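Long-range contacts in carbohydrate binding family 6 (Clostridium thermocellum, PDB 5A8C), which probably cleaves terminal alpha-L-arabinofuranosyl residues from arabinose-containing polysaccharides, as a five-bladed beta-propeller enzyme of glycoside hydrolase family 43: residues V281-T286 with Y297-C302; S33-A38 with W82-E87; D28-S33 with R285-Q290. All coordinates share one frame; numbering follows the deposited sequence. Where two conformers were deposited one is given.

Contact 1 (V281-T286 with Y297-C302); sequences VYHNRT and YQRNVC
Cys302 lays its CB over one face of the Tyr282 ring, displaced toward the rim and 3.5 Å from the CE2 atom, a CH-pi contact. Tyr282 CG stands between the backbone N and the carbonyl carbon (chi1 61°), which sets the base of the ring on the side of Cys302; the OH goes on to Asp304. Cys302 SG sits oblique to the same ring and turns instead to the neighbouring amide, 3.2 Å from Asn284 OD1. These residues and Asn300 share one face of an antiparallel pairing between strands 277-284 and 300-306. Tyr282 with Cys302 and Asn284 with Asn300 are hydrogen-bonded pairs; between them, His283 and Val301 form a non-hydrogen-bonded pair.

The two asparagine amides cross with their planes 73° apart. Asn300 ND2 makes a bond to Asn284 OD1 that is short, 2.9 Å, but strongly bent and therefore weak. Asn284 ND2 has a stronger partner in Pro260 O.

A second group is built on the methylenes of Arg299. Its CG lies 3.6 Å above the centre of the Arg285 guanidinium plane. Its CD covers one face of the His283 ring at 3.6 Å from the centroid, again nearer the rim. A bend at chi3 (-78°) turns NE out of the line of the chain, and Arg299 NE then lies 4.1 Å from Arg285 NH2.

Two like charges thus lie close together, and outside partners probably offset the cost. Arg285 is held by the carbonyls of Pro295 and Val296 and by Asn262 and Asn266. The methylenes of Arg299 pack while its guanidinium makes the polar contacts, a salt bridge to Asp56 and a bond from NH1 to a bound Tris molecule, whose presence is consistent with a pocket there.

Contact 2 (S33-A38 with W82-E87); sequences SQRFTA and WTDHGE
Arg35 meets Asp84 end-on, one nitrogen to each carboxylate oxygen: NH1 donates to Asp84 OD2 over 2.8 Å, and Arg35 NH2 to Asp84 OD1 over the same 2.8 Å. Both bonds are nearly straight (174° and 172°), both use syn lone pairs, and the guanidinium and carboxylate planes lie only 13° apart, the geometry of a bidentate salt bridge.

Glu87 is gripped differently. The two side chains meet tip to tip, and Arg35 holds the acid side-on, through NE and NH2, with both bonds going to one oxygen: OE2 accepts from Arg35 NE at 2.9 Å and also from Arg35 NH2 at 2.9 Å. Both bonds are more bent than those to Asp84. The bend of the Arg35 chain at chi3 brings NE round to Glu87. Four N-H groups of Arg35 are therefore engaged, with NH2 shared between the two acids.

The acceptors have further donors. Asp84 OD1 also takes the backbone N of Gly86 at 2.9 Å, from above the carboxylate plane, which closes an Asx turn and ties the carboxylate to its own strand. Glu87 OE2 receives a bond from Thr72 OG1, on strand 70-76.

This three-residue salt-bridge network lies at the surface, linking the approach to strand 36-45 with strand 83-90. These are the two outer strands of one four-stranded antiparallel sheet, a blade typical of the beta-propeller.

Contact 3 (D28-S33 with R285-Q290); sequences DYPIFS and RTVAKQ
Val287 CG2 fits between two residues of the N-terminal loop, touching Pro30 CG at 3.7 Å and, in the conformer of Ser33 considered here (one of two modelled), Ser33 CB at 3.8 Å. Its torsion explains the fit: with CG1 anti to the backbone N (chi1 175°), CG2 is left beside that N and faces the loop. One residue earlier on the helix, Thr286 and Tyr29 reach toward each other tip to tip, and the methyl CG2 of Thr286 stops 3.8 Å from Tyr29 OH. The same methyl lies 4.1 Å from Pro30 CB. No hydrogen bond joins the two segments, so the first shell is one of van der Waals contacts, carried mainly by methyls and ring carbons.

In the fold, this joins the ends of a five-bladed beta-propeller. Segment 28-33 runs into strand 36-45, which opens the first four-stranded sheet, whereas helix 286-291 links two strands of the last sheet, 277-284 and 300-306. The contact consequently lies where first and last blades meet.

The next shell fixes the groups that touch. Tyr29 OH is hydrogen-bonded to Asn284 ND2, which holds the phenol tip at the end of strand 277-284. A cis peptide before Pro30 bends the loop between Tyr29 and the proline. On the helix side, Thr286 OG1 bonds Asp261 OD2, which probably helps fix the rotation that leaves CG2 to the loop. The Val287 backbone N, in the first turn, donates to Asn300 OD1, tying the helix start to strand 300-306. Arg285 occupies the N-cap position, and its O accepts from Lys289 N at 3.0 Å. Farther along the chain from the loop, Phe36 CE1 packs on Val287 CG1 at 3.7 Å.

In the fold
All three contacts lie on one side of the chain's centre: contact 1 within the last sheet, contact 2 across the first, contact 3 between them. Contacts 1 and 3 have centres about 7 Å apart and share Arg285 and Thr286, since helix 286-291 follows strand 277-284 and precedes strand 300-306. Contact 2, about 11 Å from the centre of each, shares Ser33 with contact 3 and reaches contact 1 through Thr37, which bonds Arg299 O and Val301 N. Along the chain, contact 2 is nested within the loop closed by contact 3 and ends before contact 1 begins. Contact 3 and the Thr37 bonds join N- and C-terminal parts, which probably helps close the ring of blades.

Contact 1 (V281-T286 with Y297-C302)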
loop_
_atom_site.group_PDB
_atom_site.type_symbol
_atom_site.label_atom_id
_atom_site.label_comp_id
_atom_site.label_asym_id
_atom_site.label_seq_id
_atom_site.Cartn_x
_atom_site.Cartn_y
_atom_site.Cartn_z
ATOM N N VAL A 281 0.922 9.284 -0.047
ATOM C CA VAL A 281 1.207 8.881 1.314
ATOM C C VAL A 281 2.342 7.871 1.245
ATOM O O VAL A 281 2.390 7.041 0.339
ATOM C CB VAL A 281 -0.040 8.342 2.025
ATOM C CG1 VAL A 281 -1.045 9.461 2.316
ATOM C CG2 VAL A 281 -0.693 7.181 1.397
ATOM N N TYR A 282 3.260 7.936 2.205
ATOM C CA TYR A 282 4.466 7.101 2.163
ATOM C C TYR A 282 4.991 6.954 3.543
ATOM O O TYR A 282 4.289 7.301 4.542
ATOM C CB TYR A 282 5.475 7.662 1.146
ATOM C CG TYR A 282 5.960 9.059 1.438
ATOM C CD1 TYR A 282 5.223 10.173 1.047
ATOM C CD2 TYR A 282 7.176 9.265 2.062
ATOM C CE1 TYR A 282 5.682 11.469 1.288
ATOM C CE2 TYR A 282 7.631 10.552 2.287
ATOM C CZ TYR A 282 6.910 11.635 1.863
ATOM O OH TYR A 282 7.430 12.895 2.087
ATOM N N HIS A 283 6.205 6.475 3.723
ATOM C CA HIS A 283 6.817 6.419 5.053
ATOM C C HIS A 283 8.255 6.855 5.024
ATOM O O HIS A 283 8.965 6.821 4.006
ATOM C CB HIS A 283 6.668 5.009 5.728
ATOM C CG HIS A 283 7.405 3.896 5.060
ATOM N ND1 HIS A 283 6.767 2.753 4.664
ATOM C CD2 HIS A 283 8.742 3.759 4.815
ATOM C CE1 HIS A 283 7.683 1.979 4.154
ATOM N NE2 HIS A 283 8.883 2.537 4.212
ATOM N N ASN A 284 8.740 7.269 6.211
ATOM C CA ASN A 284 10.160 7.442 6.432
ATOM C C ASN A 284 10.466 7.019 7.852
ATOM O O ASN A 284 9.704 6.258 8.456
ATOM C CB ASN A 284 10.663 8.849 6.045
ATOM C CG ASN A 284 10.261 9.958 6.976
ATOM O OD1 ASN A 284 9.518 9.736 7.929
ATOM N ND2 ASN A 284 10.745 11.146 6.685
ATOM N N ARG A 285 11.630 7.420 8.355
ATOM C CA ARG A 285 12.108 7.006 9.686
ATOM C C ARG A 285 12.509 8.193 10.546
ATOM O O ARG A 285 13.405 8.099 11.357
ATOM C CB ARG A 285 13.198 5.956 9.525
ATOM C CG ARG A 285 12.662 4.651 8.928
ATOM C CD ARG A 285 13.704 3.882 8.115
ATOM N NE ARG A 285 13.321 2.503 7.911
ATOM C CZ ARG A 285 12.777 1.967 6.808
ATOM N NH1 ARG A 285 12.436 2.696 5.751
ATOM N NH2 ARG A 285 12.595 0.670 6.777
ATOM N N THR A 286 11.804 9.336 10.356
ATOM C CA THR A 286 12.153 10.536 11.082
ATOM C C THR A 286 11.849 10.442 12.562
ATOM O O THR A 286 12.584 11.022 13.396
ATOM C CB THR A 286 11.564 11.767 10.442
ATOM O OG1 THR A 286 12.332 12.914 10.855
ATOM C CG2 THR A 286 10.142 11.959 10.735
ATOM N N TYR A 297 12.951 -1.094 11.429
ATOM C CA TYR A 297 11.566 -1.575 11.545
ATOM C C TYR A 297 10.738 -0.628 12.416
ATOM O O TYR A 297 9.790 -1.073 13.086
ATOM C CB TYR A 297 11.494 -2.979 12.120
ATOM C CG TYR A 297 12.301 -3.980 11.312
ATOM C CD1 TYR A 297 11.905 -4.363 10.044
ATOM C CD2 TYR A 297 13.457 -4.516 11.823
ATOM C CE1 TYR A 297 12.621 -5.271 9.298
ATOM C CE2 TYR A 297 14.212 -5.429 11.074
ATOM C CZ TYR A 297 13.800 -5.756 9.818
ATOM O OH TYR A 297 14.558 -6.636 9.045
ATOM N N GLN A 298 11.074 0.668 12.426
ATOM C CA GLN A 298 10.325 1.661 13.201
ATOM C C GLN A 298 10.115 2.869 12.326
ATOM O O GLN A 298 10.780 3.904 12.450
ATOM C CB GLN A 298 10.992 1.981 14.528
ATOM C CG GLN A 298 10.866 0.802 15.510
ATOM C CD GLN A 298 11.469 1.028 16.873
ATOM O OE1 GLN A 298 10.807 0.785 17.884
ATOM N NE2 GLN A 298 12.745 1.382 16.911
ATOM N N ARG A 299 9.144 2.759 11.407
ATOM C CA ARG A 299 8.835 3.757 10.392
ATOM C C ARG A 299 7.721 4.691 10.879
ATOM O O ARG A 299 7.058 4.425 11.872
ATOM C CB ARG A 299 8.463 3.050 9.099
ATOM C CG ARG A 299 9.644 2.302 8.470
ATOM C CD ARG A 299 9.246 1.287 7.446
ATOM N NE ARG A 299 8.761 0.058 8.061
ATOM C CZ ARG A 299 8.367 -0.985 7.339
ATOM N NH1 ARG A 299 8.595 -1.040 6.039
ATOM N NH2 ARG A 299 7.725 -1.978 7.918
ATOM N N ASN A 300 7.497 5.764 10.119
ATOM C CA ASN A 300 6.330 6.623 10.351
ATOM C C ASN A 300 5.754 7.077 9.028
ATOM O O ASN A 300 6.482 7.377 8.062
ATOM C CB ASN A 300 6.654 7.814 11.255
ATOM C CG ASN A 300 7.749 8.688 10.669
ATOM O OD1 ASN A 300 8.935 8.488 10.900
ATOM N ND2 ASN A 300 7.337 9.686 9.886
ATOM N N VAL A 301 4.436 7.209 9.002
ATOM C CA VAL A 301 3.728 7.694 7.820
ATOM C C VAL A 301 4.067 9.139 7.523
ATOM O O VAL A 301 4.300 9.975 8.402
ATOM C CB VAL A 301 2.227 7.461 7.990
ATOM C CG1 VAL A 301 1.641 8.263 9.157
ATOM C CG2 VAL A 301 1.426 7.712 6.740
ATOM N N CYS A 302 4.002 9.497 6.231
ATOM C CA CYS A 302 4.204 10.814 5.665
ATOM C C CYS A 302 3.154 11.085 4.590
ATOM O O CYS A 302 2.631 10.147 3.998
ATOM C CB CYS A 302 5.607 10.959 5.067
ATOM S SG CYS A 302 6.994 10.804 6.188
#

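Contact 2 (S33-A38 with W82-E87)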
loop_
_atom_site.group_PDB
_atom_site.type_symbol
_atom_site.label_atom_id
_atom_site.label_comp_id
_atom_site.label_asym_id
_atom_site.label_seq_id
_atom_site.Cartn_x
_atom_site.Cartn_y
_atom_site.Cartn_z
ATOM N N SER A 33 3.030 10.237 15.449
ATOM C CA SER A 33 4.192 9.597 16.083
ATOM C C SER A 33 3.844 8.696 17.243
ATOM O O SER A 33 4.754 8.186 17.886
ATOM C CB SER A 33 5.224 10.632 16.558
ATOM O OG SER A 33 4.609 11.474 17.478
ATOM N N GLN A 34 2.555 8.485 17.508
ATOM C CA GLN A 34 2.190 7.714 18.705
ATOM C C GLN A 34 2.746 6.310 18.706
ATOM O O GLN A 34 3.193 5.804 19.735
ATOM C CB GLN A 34 0.696 7.652 18.868
ATOM C CG GLN A 34 0.040 8.972 19.048
ATOM C CD GLN A 34 0.525 9.679 20.312
ATOM O OE1 GLN A 34 0.505 9.075 21.408
ATOM N NE2 GLN A 34 1.047 10.900 20.172
ATOM N N ARG A 35 2.641 5.651 17.552
ATOM C CA ARG A 35 3.126 4.330 17.301
ATOM C C ARG A 35 3.749 4.357 15.923
ATOM O O ARG A 35 3.423 5.229 15.129
ATOM C CB ARG A 35 1.989 3.294 17.386
ATOM C CG ARG A 35 1.342 3.202 18.752
ATOM C CD ARG A 35 0.156 2.261 18.870
ATOM N NE ARG A 35 -0.860 2.505 17.872
ATOM C CZ ARG A 35 -1.661 3.556 17.828
ATOM N NH1 ARG A 35 -1.628 4.519 18.734
ATOM N NH2 ARG A 35 -2.525 3.662 16.855
ATOM N N PHE A 36 4.619 3.387 15.625
ATOM C CA PHE A 36 5.282 3.371 14.318
ATOM C C PHE A 36 4.362 2.777 13.243
ATOM O O PHE A 36 3.616 1.821 13.493
ATOM C CB PHE A 36 6.606 2.597 14.450
ATOM C CG PHE A 36 7.581 3.277 15.378
ATOM C CD1 PHE A 36 8.178 4.465 14.978
ATOM C CD2 PHE A 36 7.870 2.758 16.626
ATOM C CE1 PHE A 36 9.044 5.127 15.842
ATOM C CE2 PHE A 36 8.723 3.443 17.494
ATOM C CZ PHE A 36 9.313 4.610 17.085
ATOM N N THR A 37 4.442 3.373 12.057
ATOM C CA THR A 37 3.531 3.062 10.952
ATOM C C THR A 37 4.298 3.049 9.652
ATOM O O THR A 37 5.233 3.826 9.429
ATOM C CB THR A 37 2.416 4.157 10.851
ATOM O OG1 THR A 37 2.944 5.475 10.801
ATOM C CG2 THR A 37 1.429 4.013 12.009
ATOM N N ALA A 38 3.861 2.171 8.728
ATOM C CA ALA A 38 4.552 1.985 7.455
ATOM C C ALA A 38 3.552 1.581 6.364
ATOM O O ALA A 38 2.396 1.225 6.638
ATOM C CB ALA A 38 5.607 0.890 7.566
ATOM N N TRP A 82 -5.068 15.022 12.914
ATOM C CA TRP A 82 -5.147 13.606 12.633
ATOM C C TRP A 82 -5.690 12.873 13.838
ATOM O O TRP A 82 -5.118 12.980 14.943
ATOM C CB TRP A 82 -3.757 13.067 12.225
ATOM C CG TRP A 82 -3.291 13.637 10.921
ATOM C CD1 TRP A 82 -2.560 14.745 10.723
ATOM C CD2 TRP A 82 -3.615 13.143 9.612
ATOM N NE1 TRP A 82 -2.410 14.998 9.393
ATOM C CE2 TRP A 82 -3.011 13.994 8.677
ATOM C CE3 TRP A 82 -4.310 12.009 9.142
ATOM C CZ2 TRP A 82 -3.099 13.775 7.276
ATOM C CZ3 TRP A 82 -4.404 11.798 7.772
ATOM C CH2 TRP A 82 -3.793 12.680 6.874
ATOM N N THR A 83 -6.768 12.148 13.674
ATOM C CA THR A 83 -7.341 11.331 14.724
ATOM C C THR A 83 -6.785 9.936 14.663
ATOM O O THR A 83 -6.703 9.327 13.593
ATOM C CB THR A 83 -8.867 11.279 14.567
ATOM O OG1 THR A 83 -9.369 12.623 14.610
ATOM C CG2 THR A 83 -9.513 10.441 15.613
ATOM N N ASP A 84 -6.375 9.412 15.806
ATOM C CA ASP A 84 -5.875 8.052 15.945
ATOM C C ASP A 84 -7.015 7.130 16.187
ATOM O O ASP A 84 -7.675 7.203 17.219
ATOM C CB ASP A 84 -4.899 8.053 17.113
ATOM C CG ASP A 84 -4.214 6.729 17.361
ATOM O OD1 ASP A 84 -4.414 5.765 16.595
ATOM O OD2 ASP A 84 -3.409 6.672 18.337
ATOM N N HIS A 85 -7.255 6.182 15.256
ATOM C CA HIS A 85 -8.295 5.178 15.418
ATOM C C HIS A 85 -7.783 3.856 15.955
ATOM O O HIS A 85 -8.534 2.861 16.003
ATOM C CB HIS A 85 -9.047 4.977 14.119
ATOM C CG HIS A 85 -9.651 6.230 13.576
ATOM N ND1 HIS A 85 -10.667 6.907 14.207
ATOM C CD2 HIS A 85 -9.352 6.963 12.490
ATOM C CE1 HIS A 85 -10.997 7.951 13.465
ATOM N NE2 HIS A 85 -10.208 8.037 12.426
ATOM N N GLY A 86 -6.494 3.790 16.349
ATOM C CA GLY A 86 -5.939 2.578 16.888
ATOM C C GLY A 86 -5.667 1.535 15.820
ATOM O O GLY A 86 -5.565 1.853 14.611
ATOM N N GLU A 87 -5.520 0.306 16.248
ATOM C CA GLU A 87 -5.320 -0.805 15.366
ATOM C C GLU A 87 -6.667 -1.423 15.083
ATOM O O GLU A 87 -7.332 -1.911 15.961
ATOM C CB GLU A 87 -4.268 -1.785 15.884
ATOM C CG GLU A 87 -2.817 -1.339 15.615
ATOM C CD GLU A 87 -2.442 -0.117 16.408
ATOM O OE1 GLU A 87 -2.390 -0.234 17.655
ATOM O OE2 GLU A 87 -2.177 0.933 15.825
#

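Contact 3 (D28-S33 with R285-Q290)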
loop_
_atom_site.group_PDB
_atom_site.type_symbol
_atom_site.label_atom_id
_atom_site.label_comp_id
_atom_site.label_asym_id
_atom_site.label_seq_id
_atom_site.Cartn_x
_atom_site.Cartn_y
_atom_site.Cartn_z
ATOM N N ASP A 28 1.460 19.692 10.705
ATOM C CA ASP A 28 2.558 19.138 11.465
ATOM C C ASP A 28 3.433 18.249 10.625
ATOM O O ASP A 28 2.993 17.640 9.629
ATOM C CB ASP A 28 1.981 18.261 12.555
ATOM C CG ASP A 28 1.123 19.012 13.500
ATOM O OD1 ASP A 28 1.227 20.240 13.610
ATOM O OD2 ASP A 28 0.241 18.424 14.146
ATOM N N TYR A 29 4.688 18.099 11.037
ATOM C CA TYR A 29 5.565 17.075 10.526
ATOM C C TYR A 29 6.453 16.591 11.668
ATOM O O TYR A 29 7.157 17.402 12.276
ATOM C CB TYR A 29 6.444 17.641 9.433
ATOM C CG TYR A 29 7.466 16.633 8.948
ATOM C CD1 TYR A 29 7.141 15.638 8.048
ATOM C CD2 TYR A 29 8.784 16.667 9.359
ATOM C CE1 TYR A 29 8.061 14.722 7.600
ATOM C CE2 TYR A 29 9.709 15.768 8.901
ATOM C CZ TYR A 29 9.361 14.799 8.003
ATOM O OH TYR A 29 10.262 13.918 7.514
ATOM N N PRO A 30 6.475 15.301 11.959
ATOM C CA PRO A 30 5.677 14.237 11.345
ATOM C C PRO A 30 4.192 14.334 11.751
ATOM O O PRO A 30 3.854 14.932 12.766
ATOM C CB PRO A 30 6.329 12.979 11.857
ATOM C CG PRO A 30 6.948 13.377 13.127
ATOM C CD PRO A 30 7.386 14.775 12.975
ATOM N N ILE A 31 3.315 13.745 10.939
ATOM C CA ILE A 31 1.895 13.834 11.213
ATOM C C ILE A 31 1.418 12.964 12.351
ATOM O O ILE A 31 0.396 13.270 12.972
ATOM C CB ILE A 31 1.018 13.599 9.943
ATOM C CG1 ILE A 31 1.117 12.168 9.408
ATOM C CG2 ILE A 31 1.327 14.625 8.867
ATOM C CD1 ILE A 31 0.141 11.883 8.291
ATOM N N PHE A 32 2.113 11.856 12.623
ATOM C CA PHE A 32 1.647 10.849 13.586
ATOM C C PHE A 32 2.816 10.105 14.156
ATOM O O PHE A 32 3.520 9.390 13.425
ATOM C CB PHE A 32 0.675 9.868 12.911
ATOM C CG PHE A 32 0.144 8.832 13.842
ATOM C CD1 PHE A 32 -0.762 9.165 14.853
ATOM C CD2 PHE A 32 0.554 7.517 13.746
ATOM C CE1 PHE A 32 -1.242 8.207 15.712
ATOM C CE2 PHE A 32 0.067 6.559 14.608
ATOM C CZ PHE A 32 -0.842 6.893 15.595
ATOM N N SER A 33 3.030 10.237 15.449
ATOM C CA SER A 33 4.192 9.597 16.083
ATOM C C SER A 33 3.844 8.696 17.243
ATOM O O SER A 33 4.754 8.186 17.886
ATOM C CB SER A 33 5.224 10.632 16.558
ATOM O OG SER A 33 4.609 11.474 17.478
ATOM N N ARG A 285 11.630 7.420 8.355
ATOM C CA ARG A 285 12.108 7.006 9.686
ATOM C C ARG A 285 12.509 8.193 10.546
ATOM O O ARG A 285 13.405 8.099 11.357
ATOM C CB ARG A 285 13.198 5.956 9.525
ATOM C CG ARG A 285 12.662 4.651 8.928
ATOM C CD ARG A 285 13.704 3.882 8.115
ATOM N NE ARG A 285 13.321 2.503 7.911
ATOM C CZ ARG A 285 12.777 1.967 6.808
ATOM N NH1 ARG A 285 12.436 2.696 5.751
ATOM N NH2 ARG A 285 12.595 0.670 6.777
ATOM N N THR A 286 11.804 9.336 10.356
ATOM C CA THR A 286 12.153 10.536 11.082
ATOM C C THR A 286 11.849 10.442 12.562
ATOM O O THR A 286 12.584 11.022 13.396
ATOM C CB THR A 286 11.564 11.767 10.442
ATOM O OG1 THR A 286 12.332 12.914 10.855
ATOM C CG2 THR A 286 10.142 11.959 10.735
ATOM N N VAL A 287 10.759 9.793 12.973
ATOM C CA VAL A 287 10.456 9.645 14.390
ATOM C C VAL A 287 11.526 8.867 15.104
ATOM O O VAL A 287 12.050 9.276 16.162
ATOM C CB VAL A 287 9.038 9.082 14.620
ATOM C CG1 VAL A 287 8.781 8.823 16.116
ATOM C CG2 VAL A 287 7.969 9.979 14.007
ATOM N N ALA A 288 11.877 7.723 14.522
ATOM C CA ALA A 288 12.975 6.928 15.086
ATOM C C ALA A 288 14.263 7.739 15.132
ATOM O O ALA A 288 14.988 7.704 16.141
ATOM C CB ALA A 288 13.150 5.676 14.268
ATOM N N LYS A 289 14.586 8.481 14.073
ATOM C CA LYS A 289 15.817 9.275 14.069
ATOM C C LYS A 289 15.810 10.276 15.211
ATOM O O LYS A 289 16.803 10.407 15.954
ATOM C CB LYS A 289 15.945 10.017 12.740
ATOM C CG LYS A 289 17.188 10.882 12.673
ATOM C CD LYS A 289 17.362 11.550 11.349
ATOM C CE LYS A 289 18.548 12.505 11.275
ATOM N NZ LYS A 289 18.406 13.712 12.127
ATOM N N GLN A 290 14.730 11.006 15.387
ATOM C CA GLN A 290 14.707 12.027 16.432
ATOM C C GLN A 290 14.862 11.411 17.795
ATOM O O GLN A 290 15.465 12.039 18.658
ATOM C CB GLN A 290 13.388 12.752 16.332
ATOM C CG GLN A 290 13.151 13.616 15.102
ATOM C CD GLN A 290 14.367 13.913 14.258
ATOM O OE1 GLN A 290 14.439 13.456 13.108
ATOM N NE2 GLN A 290 15.332 14.687 14.805
#